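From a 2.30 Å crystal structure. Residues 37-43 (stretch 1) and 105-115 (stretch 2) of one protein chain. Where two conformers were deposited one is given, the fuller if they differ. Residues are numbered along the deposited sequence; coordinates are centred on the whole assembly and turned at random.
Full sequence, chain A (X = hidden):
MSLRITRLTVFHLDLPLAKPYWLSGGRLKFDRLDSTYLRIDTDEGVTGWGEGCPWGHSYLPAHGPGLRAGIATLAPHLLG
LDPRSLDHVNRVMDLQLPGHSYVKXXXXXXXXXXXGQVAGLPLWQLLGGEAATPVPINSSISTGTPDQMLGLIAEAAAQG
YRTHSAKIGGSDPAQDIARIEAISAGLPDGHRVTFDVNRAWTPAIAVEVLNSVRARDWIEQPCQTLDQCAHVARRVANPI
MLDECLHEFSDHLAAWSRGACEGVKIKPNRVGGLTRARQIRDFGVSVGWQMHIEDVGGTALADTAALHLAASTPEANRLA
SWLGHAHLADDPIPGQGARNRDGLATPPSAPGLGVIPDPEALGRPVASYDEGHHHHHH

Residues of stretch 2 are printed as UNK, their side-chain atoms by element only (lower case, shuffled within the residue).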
ATOM      1  N   TYR A  37     -10.301 -44.641  12.723  1.00 31.25           N
ATOM      2  CA  TYR A  37     -10.057 -44.553  14.167  1.00 32.81           C
ATOM      3  C   TYR A  37      -8.618 -44.937  14.481  1.00 30.84           C
ATOM      4  O   TYR A  37      -8.087 -45.902  13.933  1.00 32.47           O
ATOM      5  CB  TYR A  37     -10.993 -45.484  14.941  1.00 33.58           C
ATOM      6  CG  TYR A  37     -12.354 -44.915  15.294  1.00 38.69           C
ATOM      7  CD1 TYR A  37     -13.015 -45.331  16.450  1.00 35.41           C
ATOM      8  CD2 TYR A  37     -12.991 -43.979  14.472  1.00 37.54           C
ATOM      9  CE1 TYR A  37     -14.268 -44.831  16.783  1.00 31.20           C
ATOM     10  CE2 TYR A  37     -14.243 -43.470  14.799  1.00 37.08           C
ATOM     11  CZ  TYR A  37     -14.877 -43.900  15.956  1.00 39.71           C
ATOM     12  OH  TYR A  37     -16.117 -43.402  16.285  1.00 35.73           O
ATOM     13  N   LEU A  38      -7.996 -44.178  15.373  1.00 30.76           N
ATOM     14  CA  LEU A  38      -6.657 -44.483  15.836  1.00 31.17           C
ATOM     15  C   LEU A  38      -6.657 -44.654  17.351  1.00 31.84           C
ATOM     16  O   LEU A  38      -7.225 -43.835  18.072  1.00 29.24           O
ATOM     17  CB  LEU A  38      -5.687 -43.384  15.404  1.00 30.91           C
ATOM     18  CG  LEU A  38      -4.260 -43.421  15.956  1.00 37.75           C
ATOM     19  CD1 LEU A  38      -3.402 -44.515  15.320  1.00 35.46           C
ATOM     20  CD2 LEU A  38      -3.628 -42.075  15.766  1.00 33.50           C
ATOM     21  N   ARG A  39      -6.034 -45.735  17.818  1.00 33.27           N
ATOM     22  CA  ARG A  39      -5.844 -45.975  19.246  1.00 33.17           C
ATOM     23  C   ARG A  39      -4.368 -45.839  19.566  1.00 28.15           C
ATOM     24  O   ARG A  39      -3.537 -46.483  18.932  1.00 29.82           O
ATOM     25  CB  ARG A  39      -6.338 -47.378  19.632  1.00 32.55           C
ATOM     26  CG  ARG A  39      -6.034 -47.761  21.080  1.00 40.59           C
ATOM     27  CD  ARG A  39      -6.557 -49.137  21.447  1.00 45.48           C
ATOM     28  NE  ARG A  39      -5.808 -50.215  20.809  1.00 52.93           N
ATOM     29  CZ  ARG A  39      -6.296 -51.427  20.558  1.00 56.51           C
ATOM     30  NH1 ARG A  39      -7.548 -51.731  20.891  1.00 54.65           N
ATOM     31  NH2 ARG A  39      -5.528 -52.338  19.970  1.00 54.21           N
ATOM     32  N   ILE A  40      -4.052 -44.993  20.541  1.00 28.64           N
ATOM     33  CA  ILE A  40      -2.683 -44.854  21.032  1.00 35.51           C
ATOM     34  C   ILE A  40      -2.572 -45.445  22.435  1.00 38.52           C
ATOM     35  O   ILE A  40      -3.207 -44.957  23.378  1.00 36.63           O
ATOM     36  CB  ILE A  40      -2.212 -43.368  21.060  1.00 34.66           C
ATOM     37  CG1 ILE A  40      -2.344 -42.724  19.672  1.00 41.43           C
ATOM     38  CG2 ILE A  40      -0.783 -43.272  21.586  1.00 32.87           C
ATOM     39  CD1 ILE A  40      -1.571 -41.420  19.504  1.00 35.89           C
ATOM     40  N   ASP A  41      -1.756 -46.488  22.565  1.00 35.19           N
ATOM     41  CA  ASP A  41      -1.470 -47.088  23.862  1.00 36.41           C
ATOM     42  C   ASP A  41      -0.159 -46.563  24.405  1.00 35.14           C
ATOM     43  O   ASP A  41       0.771 -46.291  23.646  1.00 37.06           O
ATOM     44  CB  ASP A  41      -1.415 -48.616  23.756  1.00 35.99           C
ATOM     45  CG  ASP A  41      -2.771 -49.229  23.458  1.00 38.18           C
ATOM     46  OD1 ASP A  41      -2.882 -50.001  22.483  1.00 42.70           O
ATOM     47  OD2 ASP A  41      -3.730 -48.939  24.200  1.00 47.68           O
ATOM     48  N   THR A  42      -0.094 -46.423  25.724  1.00 39.28           N
ATOM     49  CA  THR A  42       1.141 -46.050  26.406  1.00 42.41           C
ATOM     50  C   THR A  42       1.598 -47.159  27.351  1.00 46.75           C
ATOM     51  O   THR A  42       0.863 -48.120  27.590  1.00 47.65           O
ATOM     52  CB  THR A  42       0.974 -44.755  27.220  1.00 43.05           C
ATOM     53  OG1 THR A  42      -0.030 -44.950  28.218  1.00 40.41           O
ATOM     54  CG2 THR A  42       0.589 -43.577  26.325  1.00 42.21           C
ATOM     55  N   ASP A  43       2.804 -47.007  27.897  1.00 47.62           N
ATOM     56  CA  ASP A  43       3.411 -48.011  28.774  1.00 50.47           C
ATOM     57  C   ASP A  43       2.747 -48.114  30.153  1.00 50.23           C
ATOM     58  O   ASP A  43       2.958 -49.091  30.876  1.00 51.46           O
ATOM     59  CB  ASP A  43       4.926 -47.774  28.911  1.00 50.00           C
ATOM     60  CG  ASP A  43       5.265 -46.503  29.684  1.00 57.11           C
ATOM     61  OD1 ASP A  43       4.557 -45.487  29.529  1.00 57.15           O
ATOM     62  OD2 ASP A  43       6.254 -46.516  30.446  1.00 63.61           O
ATOM     63  N   UNK A 105      -4.329 -34.956  12.478  1.00 24.84           N
ATOM     64  CA  UNK A 105      -5.443 -34.623  13.370  0.50 25.47           C
ATOM     65  C   UNK A 105      -5.883 -35.753  14.321  1.00 26.17           C
ATOM     66  O   UNK A 105      -6.060 -35.507  15.508  1.00 31.65           O
ATOM     67  o   UNK A 105      -7.744 -33.756  13.417  0.50 21.08           O
ATOM     68  c   UNK A 105      -6.628 -34.033  12.583  0.50 22.77           C
ATOM     69  N   UNK A 106      -6.071 -37.003  13.804  1.00 26.98           N
ATOM     70  CA  UNK A 106      -6.360 -38.035  14.820  1.00 27.13           C
ATOM     71  C   UNK A 106      -5.222 -38.392  15.786  1.00 28.78           C
ATOM     72  O   UNK A 106      -5.504 -38.792  16.914  1.00 30.65           O
ATOM     73  c   UNK A 106      -6.083 -39.060  12.684  1.00 28.22           C
ATOM     74  c   UNK A 106      -6.115 -37.584  12.444  1.00 24.94           C
ATOM     75  c   UNK A 106      -6.741 -39.261  13.982  1.00 30.99           C
ATOM     76  N   UNK A 107      -3.963 -38.253  15.352  1.00 27.92           N
ATOM     77  CA  UNK A 107      -2.811 -38.463  16.235  1.00 27.19           C
ATOM     78  C   UNK A 107      -2.768 -37.445  17.371  1.00 30.75           C
ATOM     79  O   UNK A 107      -2.566 -37.805  18.535  1.00 33.95           O
ATOM     80  c   UNK A 107      -1.467 -38.452  15.471  1.00 25.99           C
ATOM     81  c   UNK A 107      -1.471 -39.505  14.360  1.00 29.84           C
ATOM     82  c   UNK A 107      -0.295 -38.696  16.436  1.00 26.49           C
ATOM     83  c   UNK A 107      -0.453 -39.279  13.269  1.00 26.81           C
ATOM     84  N   UNK A 108      -2.969 -36.177  17.022  1.00 30.47           N
ATOM     85  CA  UNK A 108      -3.028 -35.093  17.999  1.00 28.68           C
ATOM     86  C   UNK A 108      -4.209 -35.230  18.970  1.00 26.94           C
ATOM     87  O   UNK A 108      -4.057 -35.008  20.173  1.00 29.00           O
ATOM     88  o   UNK A 108      -4.154 -32.014  18.461  1.00 37.71           O
ATOM     89  c   UNK A 108      -3.071 -32.584  18.232  1.00 30.80           C
ATOM     90  c   UNK A 108      -3.078 -33.747  17.277  1.00 26.05           C
ATOM     91  o   UNK A 108      -1.989 -32.248  18.761  1.00 38.11           O
ATOM     92  N   UNK A 109      -5.368 -35.603  18.425  1.00 26.00           N
ATOM     93  CA  UNK A 109      -6.622 -35.793  19.167  1.00 27.91           C
ATOM     94  C   UNK A 109      -6.480 -36.865  20.254  1.00 29.77           C
ATOM     95  O   UNK A 109      -6.970 -36.697  21.373  1.00 30.66           O
ATOM     96  c   UNK A 109      -7.722 -36.193  18.171  1.00 25.08           C
ATOM     97  c   UNK A 109     -11.434 -37.624  18.246  1.00 43.68           C
ATOM     98  c   UNK A 109      -9.142 -36.225  18.698  1.00 29.28           C
ATOM     99  s   UNK A 109     -10.294 -36.613  17.361  1.00 23.10           S
ATOM    100  N   UNK A 110      -5.793 -37.953  19.907  1.00 29.17           N
ATOM    101  CA  UNK A 110      -5.563 -39.069  20.817  1.00 30.56           C
ATOM    102  C   UNK A 110      -4.545 -38.754  21.906  1.00 27.28           C
ATOM    103  O   UNK A 110      -4.643 -39.277  23.018  1.00 29.05           O
ATOM    104  c   UNK A 110      -5.149 -40.296  20.040  1.00 29.77           C
ATOM    105  N   UNK A 111      -3.573 -37.900  21.590  1.00 29.10           N
ATOM    106  CA  UNK A 111      -2.626 -37.402  22.590  1.00 23.29           C
ATOM    107  C   UNK A 111      -3.256 -36.431  23.587  1.00 28.84           C
ATOM    108  O   UNK A 111      -2.873 -36.417  24.761  1.00 27.67           O
ATOM    109  c   UNK A 111      -1.428 -36.747  21.914  1.00 28.67           C
ATOM    110  s   UNK A 111      -0.311 -37.887  21.077  1.00 41.01           S
ATOM    111  N   UNK A 112      -4.202 -35.614  23.112  1.00 27.77           N
ATOM    112  CA  UNK A 112      -5.003 -34.737  23.976  1.00 31.41           C
ATOM    113  C   UNK A 112      -5.851 -35.553  24.957  1.00 31.57           C
ATOM    114  O   UNK A 112      -5.911 -35.227  26.145  1.00 28.73           O
ATOM    115  n   UNK A 112      -4.129 -30.920  21.615  1.00 38.32           N
ATOM    116  c   UNK A 112      -4.707 -28.703  24.516  1.00 35.37           C
ATOM    117  c   UNK A 112      -4.485 -30.325  22.796  1.00 35.34           C
ATOM    118  c   UNK A 112      -5.250 -32.488  22.767  1.00 36.26           C
ATOM    119  c   UNK A 112      -5.421 -29.636  25.296  1.00 34.90           C
ATOM    120  c   UNK A 112      -5.904 -33.803  23.145  1.00 31.00           C
ATOM    121  c   UNK A 112      -5.194 -31.287  23.554  1.00 34.08           C
ATOM    122  c   UNK A 112      -4.231 -29.029  23.267  1.00 34.83           C
ATOM    123  c   UNK A 112      -5.669 -30.931  24.826  1.00 36.73           C
ATOM    124  c   UNK A 112      -4.598 -32.209  21.605  1.00 30.36           C
ATOM    125  N   UNK A 113      -6.496 -36.601  24.440  1.00 34.67           N
ATOM    126  CA  UNK A 113      -7.217 -37.609  25.229  1.00 33.96           C
ATOM    127  C   UNK A 113      -6.386 -38.202  26.372  1.00 33.49           C
ATOM    128  O   UNK A 113      -6.858 -38.256  27.506  1.00 35.18           O
ATOM    129  c   UNK A 113      -8.842 -39.560  24.918  1.00 40.64           C
ATOM    130  o   UNK A 113      -9.366 -39.219  26.006  1.00 43.75           O
ATOM    131  o   UNK A 113      -9.213 -40.572  24.288  1.00 34.18           O
ATOM    132  c   UNK A 113      -7.718 -38.725  24.304  1.00 34.74           C
ATOM    133  N   UNK A 114      -5.154 -38.617  26.066  1.00 34.55           N
ATOM    134  CA  UNK A 114      -4.205 -39.137  27.060  1.00 30.22           C
ATOM    135  C   UNK A 114      -3.853 -38.084  28.117  1.00 38.45           C
ATOM    136  O   UNK A 114      -3.916 -38.364  29.322  1.00 43.16           O
ATOM    137  c   UNK A 114      -3.234 -40.992  25.619  1.00 32.15           C
ATOM    138  c   UNK A 114      -2.216 -41.331  24.539  1.00 25.67           C
ATOM    139  c   UNK A 114      -1.811 -39.975  27.420  1.00 27.02           C
ATOM    140  c   UNK A 114      -2.918 -39.705  26.390  1.00 28.92           C
ATOM    141  N   UNK A 115      -3.507 -36.879  27.661  1.00 37.45           N
ATOM    142  CA  UNK A 115      -3.196 -35.757  28.551  1.00 32.76           C
ATOM    143  C   UNK A 115      -4.345 -35.397  29.502  1.00 34.66           C
ATOM    144  O   UNK A 115      -4.116 -35.124  30.681  1.00 36.53           O
ATOM    145  c   UNK A 115      -2.423 -33.309  28.637  1.00 34.01           C
ATOM    146  c   UNK A 115      -1.079 -33.483  29.334  1.00 28.66           C
ATOM    147  c   UNK A 115      -2.499 -31.998  27.893  1.00 30.31           C
ATOM    148  c   UNK A 115      -2.769 -34.519  27.755  1.00 31.48           C
TER

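Position 105 has one carbon and one oxygen, a short hydroxyl side chain that lies out of reach of stretch 1. This is S105.

At position 106 three carbons close a ring onto the backbone N, which leaves no amide hydrogen, and the helix kinks here. CB of 106 points toward the strand and lies 4.5 Å from CB of L38. This is P106.

Position 107 has four carbons, forked at the first, with one arm two carbons long. The inner carbon of that arm is 3.6 Å from CD2 of L38. This is I107; the atom touched is CG1, and its CG2 lies 4.3 Å from CD1 of I40.

Position 108 has two carbons, the second carrying two oxygens. Its CB points away from the strand. This is D108, and both carboxylate oxygens are hydrogen-bonded elsewhere in the structure.

Position 109 is an unbranched chain of two carbons, a sulfur and a carbon. It does not reach stretch 1. This is M109.

Position 110 has a single carbon, CB, which points toward the strand and sits 3.7 Å from CG1 of I40. This is A110. Its CA is 6.5 Å from CA of I40, so the backbones come close here.

Position 111 has one carbon and then a sulfur. The sulfur is 4.1 Å from CD1 of I40. This is C111, with CB directed sideways.

Position 112 has one carbon leading to fused five- and six-membered rings of eight carbons and one nitrogen. It is out of reach of the strand. This is W112, buried, with NE1 hydrogen-bonded elsewhere.

Position 113 again has two carbons, the second with two oxygens. It makes no contact with stretch 1. This is D113.

Position 114 has four carbons, forked at the first, one arm two carbons long. The tip of that arm is 3.8 Å from CG2 of I40 and 4.0 Å from CG2 of T42. This is I114, and the tip is CD1.

Position 115 has four carbons, forked at the second, and is out of reach. This is L115.

The contact is apolar packing; no hydrogen bond crosses it. Strand alternation turns L38, I40 and T42 toward the helix and Y37, R39 and D41 away. On the helix, P106, A110 and I114 recur every four residues and all point toward the strand. I107 and C111, one turn apart, lie along one side of that row, and their CB atoms point sideways. I40 is central, touching I107, A110, C111 and I114. The axes cross at -44° and approach to 8.5 Å.

Stretch 2 (105-115) SPIDMACWDIL
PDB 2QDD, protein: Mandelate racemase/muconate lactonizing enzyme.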